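Local structure of Cfl (Pectobacterium brasiliense, 7A9J) at residues Q58-L64 with I166-D172; P229-V235 with P276-T282; A448-V454 with A469-K475. The protein is a coronafacic acid ligase of the ATP-dependent AMP-binding enzyme family, probably activating carboxylic acids as adenylates on the way to amide or thioester products. The protein carries 1 engineered substitution. All coordinates share one frame; numbering follows the deposited sequence.

Contact 1. Residues Q58-L64 with I166-D172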
loop_
_atom_site.group_PDB
_atom_site.type_symbol
_atom_site.label_atom_id
_atom_site.label_comp_id
_atom_site.label_asym_id
_atom_site.label_seq_id
_atom_site.Cartn_x
_atom_site.Cartn_y
_atom_site.Cartn_z
ATOM N N GLN A 58 -16.413 -20.040 -10.676
ATOM C CA GLN A 58 -16.520 -21.444 -11.055
ATOM C C GLN A 58 -16.320 -21.642 -12.550
ATOM O O GLN A 58 -15.630 -22.598 -12.943
ATOM C CB GLN A 58 -17.865 -22.044 -10.599
ATOM C CG GLN A 58 -17.900 -22.115 -9.055
ATOM C CD GLN A 58 -19.278 -22.595 -8.547
ATOM O OE1 GLN A 58 -20.264 -22.615 -9.280
ATOM N NE2 GLN A 58 -19.326 -22.960 -7.290
ATOM N N ARG A 59 -16.936 -20.776 -13.400
ATOM C CA ARG A 59 -16.758 -20.904 -14.849
ATOM C C ARG A 59 -15.282 -20.705 -15.244
ATOM O O ARG A 59 -14.754 -21.466 -16.096
ATOM C CB ARG A 59 -17.651 -19.915 -15.600
ATOM C CG ARG A 59 -19.134 -20.307 -15.632
ATOM C CD ARG A 59 -19.890 -19.500 -16.685
ATOM N NE ARG A 59 -21.195 -20.137 -16.899
ATOM C CZ ARG A 59 -21.681 -20.555 -18.055
ATOM N NH1 ARG A 59 -22.887 -21.107 -18.071
ATOM N NH2 ARG A 59 -21.002 -20.407 -19.190
ATOM N N ILE A 60 -14.610 -19.737 -14.612
ATOM C CA ILE A 60 -13.202 -19.499 -14.937
ATOM C C ILE A 60 -12.381 -20.723 -14.553
ATOM O O ILE A 60 -11.589 -21.236 -15.357
ATOM C CB ILE A 60 -12.653 -18.226 -14.262
ATOM C CG1 ILE A 60 -13.369 -16.950 -14.746
ATOM C CG2 ILE A 60 -11.132 -18.110 -14.586
ATOM C CD1 ILE A 60 -13.238 -15.756 -13.700
ATOM N N ALA A 61 -12.620 -21.259 -13.354
ATOM C CA ALA A 61 -11.946 -22.491 -12.942
ATOM C C ALA A 61 -12.146 -23.616 -13.945
ATOM O O ALA A 61 -11.193 -24.344 -14.271
ATOM C CB ALA A 61 -12.423 -22.935 -11.563
ATOM N N THR A 62 -13.376 -23.790 -14.457
ATOM C CA THR A 62 -13.576 -24.850 -15.424
ATOM C C THR A 62 -12.828 -24.563 -16.719
ATOM O O THR A 62 -12.250 -25.482 -17.314
ATOM C CB THR A 62 -15.076 -25.046 -15.666
ATOM O OG1 THR A 62 -15.666 -25.530 -14.445
ATOM C CG2 THR A 62 -15.326 -26.072 -16.775
ATOM N N GLY A 63 -12.822 -23.301 -17.162
ATOM C CA GLY A 63 -12.110 -22.961 -18.385
ATOM C C GLY A 63 -10.610 -23.197 -18.276
ATOM O O GLY A 63 -9.988 -23.761 -19.200
ATOM N N LEU A 64 -10.031 -22.824 -17.138
ATOM C CA LEU A 64 -8.614 -23.064 -16.873
ATOM C C LEU A 64 -8.319 -24.549 -16.934
ATOM O O LEU A 64 -7.400 -24.992 -17.630
ATOM C CB LEU A 64 -8.229 -22.514 -15.493
ATOM C CG LEU A 64 -8.221 -21.008 -15.329
ATOM C CD1 LEU A 64 -8.025 -20.672 -13.843
ATOM C CD2 LEU A 64 -7.026 -20.527 -16.170
ATOM N N ILE A 166 -12.712 -18.605 -21.819
ATOM C CA ILE A 166 -12.442 -19.237 -20.540
ATOM C C ILE A 166 -13.703 -19.380 -19.706
ATOM O O ILE A 166 -13.682 -20.115 -18.709
ATOM C CB ILE A 166 -11.354 -18.449 -19.763
ATOM C CG1 ILE A 166 -10.511 -19.362 -18.880
ATOM C CG2 ILE A 166 -11.968 -17.360 -18.847
ATOM C CD1 ILE A 166 -9.359 -18.587 -18.217
ATOM N N ILE A 167 -14.766 -18.633 -20.011
ATOM C CA ILE A 167 -16.019 -18.793 -19.268
ATOM C C ILE A 167 -17.151 -19.378 -20.118
ATOM O O ILE A 167 -18.314 -19.273 -19.737
ATOM C CB ILE A 167 -16.467 -17.464 -18.644
ATOM C CG1 ILE A 167 -16.539 -16.381 -19.752
ATOM C CG2 ILE A 167 -15.519 -17.087 -17.473
ATOM C CD1 ILE A 167 -17.104 -15.068 -19.266
ATOM N N SER A 168 -16.854 -19.917 -21.295
ATOM C CA SER A 168 -17.936 -20.361 -22.170
ATOM C C SER A 168 -18.539 -21.680 -21.705
ATOM O O SER A 168 -19.690 -21.955 -22.031
ATOM C CB SER A 168 -17.427 -20.442 -23.605
ATOM O OG SER A 168 -16.411 -21.416 -23.706
ATOM N N GLN A 169 -17.813 -22.484 -20.914
ATOM C CA GLN A 169 -18.434 -23.760 -20.562
ATOM C C GLN A 169 -19.017 -23.705 -19.161
ATOM O O GLN A 169 -18.421 -23.117 -18.261
ATOM C CB GLN A 169 -17.427 -24.911 -20.637
ATOM C CG GLN A 169 -16.987 -25.226 -22.051
ATOM C CD GLN A 169 -18.156 -25.652 -22.977
ATOM O OE1 GLN A 169 -18.613 -24.873 -23.822
ATOM N NE2 GLN A 169 -18.619 -26.901 -22.830
ATOM N N PRO A 170 -20.160 -24.352 -18.913
ATOM C CA PRO A 170 -20.714 -24.328 -17.561
ATOM C C PRO A 170 -19.748 -25.019 -16.611
ATOM O O PRO A 170 -18.940 -25.862 -17.018
ATOM C CB PRO A 170 -22.036 -25.115 -17.685
ATOM C CG PRO A 170 -22.343 -25.146 -19.104
ATOM C CD PRO A 170 -21.030 -25.070 -19.856
ATOM N N TYR A 171 -19.877 -24.672 -15.341
ATOM C CA TYR A 171 -19.110 -25.307 -14.275
ATOM C C TYR A 171 -19.289 -26.815 -14.324
ATOM O O TYR A 171 -20.412 -27.327 -14.523
ATOM C CB TYR A 171 -19.582 -24.769 -12.939
ATOM C CG TYR A 171 -18.894 -25.313 -11.711
ATOM C CD1 TYR A 171 -17.505 -25.406 -11.655
ATOM C CD2 TYR A 171 -19.632 -25.703 -10.574
ATOM C CE1 TYR A 171 -16.842 -25.882 -10.519
ATOM C CE2 TYR A 171 -18.979 -26.190 -9.426
ATOM C CZ TYR A 171 -17.572 -26.258 -9.412
ATOM O OH TYR A 171 -16.877 -26.694 -8.315
ATOM N N ASP A 172 -18.180 -27.541 -14.181
ATOM C CA ASP A 172 -18.225 -28.994 -14.382
ATOM C C ASP A 172 -18.232 -29.775 -13.081
ATOM O O ASP A 172 -18.191 -31.011 -13.124
ATOM C CB ASP A 172 -17.069 -29.476 -15.269
ATOM C CG ASP A 172 -15.688 -29.293 -14.636
ATOM O OD1 ASP A 172 -15.558 -28.904 -13.457
ATOM O OD2 ASP A 172 -14.702 -29.539 -15.358
HETATM O O HOH W 1 -15.995 -22.144 -18.685
HETATM O O HOH W 2 -13.947 -26.793 -12.627
#

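Contact 2. Residues P229-V235 with P276-T282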
loop_
_atom_site.group_PDB
_atom_site.type_symbol
_atom_site.label_atom_id
_atom_site.label_comp_id
_atom_site.label_asym_id
_atom_site.label_seq_id
_atom_site.Cartn_x
_atom_site.Cartn_y
_atom_site.Cartn_z
ATOM N N PRO A 229 -21.602 -1.741 4.187
ATOM C CA PRO A 229 -20.384 -0.952 3.897
ATOM C C PRO A 229 -19.734 -1.402 2.615
ATOM O O PRO A 229 -19.593 -2.601 2.377
ATOM C CB PRO A 229 -19.449 -1.240 5.087
ATOM C CG PRO A 229 -20.328 -1.692 6.165
ATOM C CD PRO A 229 -21.455 -2.451 5.474
ATOM N N ALA A 230 -19.381 -0.432 1.774
ATOM C CA ALA A 230 -18.539 -0.655 0.604
ATOM C C ALA A 230 -17.113 -0.194 0.912
ATOM O O ALA A 230 -16.899 0.887 1.462
ATOM C CB ALA A 230 -19.062 0.109 -0.620
ATOM N N ILE A 231 -16.157 -1.006 0.510
ATOM C CA ILE A 231 -14.723 -0.821 0.783
ATOM C C ILE A 231 -14.093 -0.408 -0.523
ATOM O O ILE A 231 -14.302 -1.068 -1.543
ATOM C CB ILE A 231 -14.110 -2.139 1.324
ATOM C CG1 ILE A 231 -14.246 -2.243 2.842
ATOM C CG2 ILE A 231 -12.623 -2.359 0.913
ATOM C CD1 ILE A 231 -15.466 -1.713 3.425
ATOM N N LEU A 232 -13.270 0.661 -0.493
ATOM C CA LEU A 232 -12.580 1.115 -1.679
ATOM C C LEU A 232 -11.087 1.072 -1.404
ATOM O O LEU A 232 -10.622 1.575 -0.364
ATOM C CB LEU A 232 -12.975 2.547 -2.040
ATOM C CG LEU A 232 -12.141 3.277 -3.056
ATOM C CD1 LEU A 232 -12.200 2.527 -4.385
ATOM C CD2 LEU A 232 -12.630 4.780 -3.189
ATOM N N SER A 233 -10.334 0.503 -2.329
ATOM C CA SER A 233 -8.873 0.672 -2.263
ATOM C C SER A 233 -8.413 1.441 -3.491
ATOM O O SER A 233 -8.658 1.006 -4.628
ATOM C CB SER A 233 -8.140 -0.676 -2.181
ATOM O OG SER A 233 -6.719 -0.418 -2.227
ATOM N N LEU A 234 -7.716 2.582 -3.260
ATOM C CA LEU A 234 -7.243 3.372 -4.377
ATOM C C LEU A 234 -5.977 2.775 -5.000
ATOM O O LEU A 234 -5.598 3.182 -6.109
ATOM C CB LEU A 234 -6.956 4.810 -3.915
ATOM C CG LEU A 234 -8.264 5.473 -3.452
ATOM C CD1 LEU A 234 -7.940 6.811 -2.826
ATOM C CD2 LEU A 234 -9.213 5.693 -4.639
ATOM N N VAL A 235 -5.358 1.804 -4.344
ATOM C CA VAL A 235 -4.182 1.160 -4.919
ATOM C C VAL A 235 -4.697 0.104 -5.913
ATOM O O VAL A 235 -5.676 -0.549 -5.609
ATOM C CB VAL A 235 -3.394 0.507 -3.793
ATOM C CG1 VAL A 235 -2.344 -0.406 -4.377
ATOM C CG2 VAL A 235 -2.734 1.661 -2.890
ATOM N N PRO A 276 -18.153 5.488 -0.558
ATOM C CA PRO A 276 -17.685 4.299 0.143
ATOM C C PRO A 276 -17.592 4.562 1.650
ATOM O O PRO A 276 -17.478 5.704 2.113
ATOM C CB PRO A 276 -16.301 4.051 -0.466
ATOM C CG PRO A 276 -15.849 5.424 -0.908
ATOM C CD PRO A 276 -17.085 6.111 -1.374
ATOM N N ALA A 277 -17.674 3.488 2.422
ATOM C CA ALA A 277 -17.588 3.577 3.878
ATOM C C ALA A 277 -16.150 3.560 4.360
ATOM O O ALA A 277 -15.891 3.964 5.506
ATOM C CB ALA A 277 -18.317 2.404 4.545
ATOM N N TRP A 278 -15.221 3.103 3.513
ATOM C CA TRP A 278 -13.849 2.848 3.934
ATOM C C TRP A 278 -12.983 3.015 2.705
ATOM O O TRP A 278 -13.350 2.513 1.628
ATOM C CB TRP A 278 -13.754 1.440 4.511
ATOM C CG TRP A 278 -12.410 1.063 5.124
ATOM C CD1 TRP A 278 -12.103 1.072 6.451
ATOM C CD2 TRP A 278 -11.312 0.473 4.453
ATOM N NE1 TRP A 278 -10.851 0.543 6.643
ATOM C CE2 TRP A 278 -10.335 0.189 5.419
ATOM C CE3 TRP A 278 -11.045 0.187 3.089
ATOM C CZ2 TRP A 278 -9.107 -0.397 5.111
ATOM C CZ3 TRP A 278 -9.803 -0.383 2.763
ATOM C CH2 TRP A 278 -8.855 -0.696 3.776
ATOM N N ILE A 279 -11.861 3.739 2.838
ATOM C CA ILE A 279 -11.006 4.034 1.697
ATOM C C ILE A 279 -9.571 3.749 2.134
ATOM O O ILE A 279 -9.060 4.406 3.063
ATOM C CB ILE A 279 -11.102 5.508 1.274
ATOM C CG1 ILE A 279 -12.563 5.892 0.989
ATOM C CG2 ILE A 279 -10.197 5.762 0.079
ATOM C CD1 ILE A 279 -12.698 7.389 0.642
ATOM N N ALA A 280 -8.900 2.862 1.417
ATOM C CA ALA A 280 -7.453 2.717 1.551
ATOM C C ALA A 280 -6.738 3.466 0.436
ATOM O O ALA A 280 -7.226 3.574 -0.683
ATOM C CB ALA A 280 -7.058 1.225 1.529
ATOM N N GLY A 281 -5.543 3.998 0.745
ATOM C CA GLY A 281 -4.807 4.690 -0.312
ATOM C C GLY A 281 -3.385 4.946 0.164
ATOM O O GLY A 281 -3.043 4.700 1.322
ATOM N N THR A 282 -2.544 5.361 -0.777
ATOM C CA THR A 282 -1.223 5.926 -0.363
ATOM C C THR A 282 -1.381 7.273 0.304
ATOM O O THR A 282 -2.394 7.951 0.164
ATOM C CB THR A 282 -0.317 6.105 -1.569
ATOM O OG1 THR A 282 -0.835 7.160 -2.394
ATOM C CG2 THR A 282 -0.169 4.778 -2.318
#

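Contact 3. Residues A448-V454 with A469-K475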
loop_
_atom_site.group_PDB
_atom_site.type_symbol
_atom_site.label_atom_id
_atom_site.label_comp_id
_atom_site.label_asym_id
_atom_site.label_seq_id
_atom_site.Cartn_x
_atom_site.Cartn_y
_atom_site.Cartn_z
ATOM N N ALA A 448 1.697 28.197 14.127
ATOM C CA ALA A 448 0.692 28.729 13.213
ATOM C C ALA A 448 1.320 29.377 11.981
ATOM O O ALA A 448 0.739 29.331 10.889
ATOM C CB ALA A 448 -0.193 29.734 13.945
ATOM N N ASP A 449 2.500 29.972 12.128
ATOM C CA ASP A 449 3.157 30.650 11.021
ATOM C C ASP A 449 3.983 29.720 10.133
ATOM O O ASP A 449 4.517 30.183 9.119
ATOM C CB ASP A 449 4.044 31.778 11.559
ATOM C CG ASP A 449 3.257 32.806 12.359
ATOM O OD1 ASP A 449 2.126 33.139 11.945
ATOM O OD2 ASP A 449 3.766 33.270 13.405
ATOM N N ILE A 450 4.094 28.433 10.462
ATOM C CA ILE A 450 4.932 27.502 9.701
ATOM C C ILE A 450 4.028 26.568 8.916
ATOM O O ILE A 450 3.312 25.748 9.500
ATOM C CB ILE A 450 5.881 26.707 10.602
ATOM C CG1 ILE A 450 6.887 27.653 11.261
ATOM C CG2 ILE A 450 6.602 25.652 9.790
ATOM C CD1 ILE A 450 7.857 26.969 12.170
ATOM N N ALA A 451 4.080 26.667 7.590
ATOM C CA ALA A 451 3.274 25.787 6.751
ATOM C C ALA A 451 3.908 24.412 6.609
ATOM O O ALA A 451 3.211 23.397 6.596
ATOM C CB ALA A 451 3.086 26.411 5.369
ATOM N N ALA A 452 5.224 24.362 6.462
ATOM C CA ALA A 452 5.892 23.102 6.207
ATOM C C ALA A 452 7.345 23.291 6.586
ATOM O O ALA A 452 7.829 24.416 6.744
ATOM C CB ALA A 452 5.769 22.664 4.749
ATOM N N SER A 453 8.033 22.175 6.738
ATOM C CA SER A 453 9.407 22.245 7.191
ATOM C C SER A 453 10.080 20.926 6.864
ATOM O O SER A 453 9.429 19.878 6.858
ATOM C CB SER A 453 9.465 22.532 8.696
ATOM O OG SER A 453 10.796 22.373 9.138
ATOM N N VAL A 454 11.375 20.982 6.563
ATOM C CA VAL A 454 12.200 19.789 6.424
ATOM C C VAL A 454 13.499 20.056 7.194
ATOM O O VAL A 454 14.102 21.131 7.041
ATOM C CB VAL A 454 12.524 19.461 4.951
ATOM C CG1 VAL A 454 13.448 18.263 4.868
ATOM C CG2 VAL A 454 11.252 19.140 4.145
ATOM N N ALA A 469 17.206 23.797 9.359
ATOM C CA ALA A 469 15.758 23.661 9.168
ATOM C C ALA A 469 15.339 24.459 7.945
ATOM O O ALA A 469 15.551 25.681 7.891
ATOM C CB ALA A 469 14.988 24.155 10.401
ATOM N N LEU A 470 14.732 23.784 6.983
ATOM C CA LEU A 470 14.022 24.472 5.917
ATOM C C LEU A 470 12.615 24.799 6.399
ATOM O O LEU A 470 11.880 23.905 6.827
ATOM C CB LEU A 470 14.030 23.585 4.672
ATOM C CG LEU A 470 13.842 24.096 3.251
ATOM C CD1 LEU A 470 14.668 25.345 3.049
ATOM C CD2 LEU A 470 14.326 22.991 2.303
ATOM N N ILE A 471 12.250 26.077 6.372
ATOM C CA ILE A 471 10.993 26.569 6.942
ATOM C C ILE A 471 10.160 27.183 5.822
ATOM O O ILE A 471 10.607 28.135 5.168
ATOM C CB ILE A 471 11.232 27.628 8.032
ATOM C CG1 ILE A 471 12.124 27.097 9.156
ATOM C CG2 ILE A 471 9.887 28.167 8.568
ATOM C CD1 ILE A 471 11.476 26.051 9.997
ATOM N N GLN A 472 8.933 26.692 5.644
ATOM C CA GLN A 472 8.020 27.280 4.665
ATOM C C GLN A 472 6.948 28.057 5.403
ATOM O O GLN A 472 6.082 27.441 6.046
ATOM C CB GLN A 472 7.388 26.211 3.772
ATOM C CG GLN A 472 6.320 26.744 2.816
ATOM C CD GLN A 472 5.747 25.648 1.933
ATOM O OE1 GLN A 472 6.487 24.909 1.262
ATOM N NE2 GLN A 472 4.426 25.526 1.937
ATOM N N PRO A 473 6.980 29.392 5.366
ATOM C CA PRO A 473 6.001 30.176 6.122
ATOM C C PRO A 473 4.585 29.944 5.625
ATOM O O PRO A 473 4.339 29.735 4.432
ATOM C CB PRO A 473 6.453 31.624 5.887
ATOM C CG PRO A 473 7.915 31.498 5.593
ATOM C CD PRO A 473 8.019 30.248 4.772
ATOM N N GLN A 474 3.654 29.969 6.578
ATOM C CA GLN A 474 2.233 29.753 6.342
ATOM C C GLN A 474 1.611 30.979 5.688
ATOM O O GLN A 474 2.228 32.049 5.586
ATOM C CB GLN A 474 1.519 29.431 7.666
ATOM C CG GLN A 474 0.102 28.821 7.574
ATOM C CD GLN A 474 0.006 27.626 6.633
ATOM O OE1 GLN A 474 0.050 27.781 5.407
ATOM N NE2 GLN A 474 -0.137 26.426 7.203
ATOM N N LYS A 475 0.381 30.794 5.226
ATOM C CA LYS A 475 -0.552 31.857 4.841
ATOM C C LYS A 475 0.145 32.814 3.870
ATOM O O LYS A 475 0.989 32.407 3.062
ATOM C CB LYS A 475 -1.111 32.526 6.103
ATOM C CG LYS A 475 -1.940 31.627 7.034
ATOM C CD LYS A 475 -2.248 32.314 8.372
ATOM C CE LYS A 475 -1.044 33.106 8.893
ATOM N NZ LYS A 475 0.148 32.267 9.180
#

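Contact 1. Residues Q58-L64 with I166-D172
Arg59 and Thr62, on one flank of helix 50-66, supply the polar grips by which the loop of residues 166-172 is held against that helix. The Arg59 chain runs extended along the loop, and NH2 donates to Ile167 O at 3.0 Å. The bond is fairly straight (163° at the hydrogen), with the carbonyl oxygen lying in the guanidinium plane, while Pro170 CA sits over one face of the same group. Thr62 OG1 is the second grip: it accepts from Asp172 N at 3.2 Å. With chi1 at -66° this oxygen stands beside its own backbone N, near Gln58 O of the preceding turn. A water lies 2.8 Å from Thr62 OG1 and donates to Asp172 OD1, so hydroxyl and carboxylate are also joined indirectly; that carboxylate oxygen has a further partner in Ser174 OG. Another water sits between Arg59 O and Gln169 O, although its surroundings hold more acceptors than its two protons can serve. Arg59 O already accepts the helical bond from Gly63 N. Gly63 CA in turn approaches Ile166 O at 3.3 Å, a CA-H...O contact. The Gln58 amide stacks on the Tyr171 ring, the two planes 17° apart, with Gln58 CB over the face and Thr62 OG1 at the ring edge; the Tyr171 hydroxyl bonds to Lys94 NZ. Ile60 CG1 presses Ile167 CG2 at a tight 3.5 Å. The arrangement is a loop packed on a helix in the N-terminal alpha/beta part of an adenylate-forming enzyme, after edge strand 160-162 of the five-stranded parallel sheet and the short helix 163-166.

Contact 2. Residues P229-V235 with P276-T282
Ile231 and Trp278 sit side by side on two neighbouring parallel strands, 230-233 and 278-281, in the alpha/beta core of the AMP-binding fold, and point to the same side of the sheet. The strand axes approach to 4.6 Å and diverge by only 13°, which keeps their side chains in matched ranks. In the first rank Ile231 crosses the indole obliquely: CG2 meets Trp278 CE3 at 3.7 Å, while CD1 packs against Trp278 CB. The ring is placed there because Trp278 CG is anti to its backbone N (chi1 -174°). Ala280 and Ser233 continue this rank, and helix 240-251 lies over it through Ile245 and through Trp241, a residue of the ligand pocket. Turned to the other side, Leu232 and Ile279 lie alongside one another and point the same way, as Leu232 does with Pro276, where the CB atoms are 4.0 Å apart. Leu234 slants across Ile279 instead, its CD1 3.8 Å from Ile279 CG2. Helix 267-274 closes this rank with Leu271 and Ile267. Between the ranks the backbones exchange bonds in the alternating parallel pattern: Leu232 donates to Trp278 O and accepts from Ala280 N. At the start Ala230 O takes Ala277 N at 2.9 Å, with a weak second bond from Trp278 N. The bound oxo-indene carboxylic acid is about 6 Å from the Val235 side chain; here, just past the strand ends, Val235 CG2 lies 4.1 Å from Thr282 CG2.

Contact 3. Residues A448-V454 with A469-K475
Ala451 and Ala452 both donate to Gln472 O, the signature of a classic beta bulge in this antiparallel hairpin. Ala451 N lies 2.6 Å and Ala452 N 3.2 Å from Gln472 O, the latter in the carbonyl plane on a lone pair. Gln472 N returns a bond to Ala452 O, and Val454 and Leu470 form the next hydrogen-bonded pair. A second carbonyl is doubly gripped: Leu470 O receives Val454 N and also Ser453 OG at 3.0 Å, the hydroxyl being swung anti to its backbone N (chi1 170°). Beyond the bulge, Gln474 N reaches Asp449 O from above the carbonyl plane at 2.7 Å, and Lys475 N holds Gln474 OE1. Charge enters at the open end, where the bent Lys475 chain brings NZ to Asp449 OD1 in a long 3.5 Å salt bridge. The apolar contacts are few: Ile450 CG1 meets Ile471 CG2 at 4.1 Å, and Ala451 CB lies against the Gln474 amide. Leu444 of helix 437-445 backs Ile450, Ser453 and Ile471, while Val454 touches helix 517-522. Strand 450-460 is outermost in its four-stranded sheet, and strand 464-473 pairs on its other side with strand 500-503.

How the contacts relate
The three contacts lie in series along one chain. Contact 2 is the core member, near the chain's centre and close to the bound acid; contacts 1 and 3 are partly buried and lie on opposite sides of that centre, with centres about 59 Å apart. No two touch, the nearest atoms of contacts 2 and 3 being about 17 Å apart. Contacts 2 and 3 each join adjacent strands, parallel in one and antiparallel with a bulge in the other, whereas contact 1 sets a loop on a helix. Chemistry follows place: backbone bonds join the strands in contacts 2 and 3, but charged side chains take part only in contacts 1 and 3, with bridging water in contact 1.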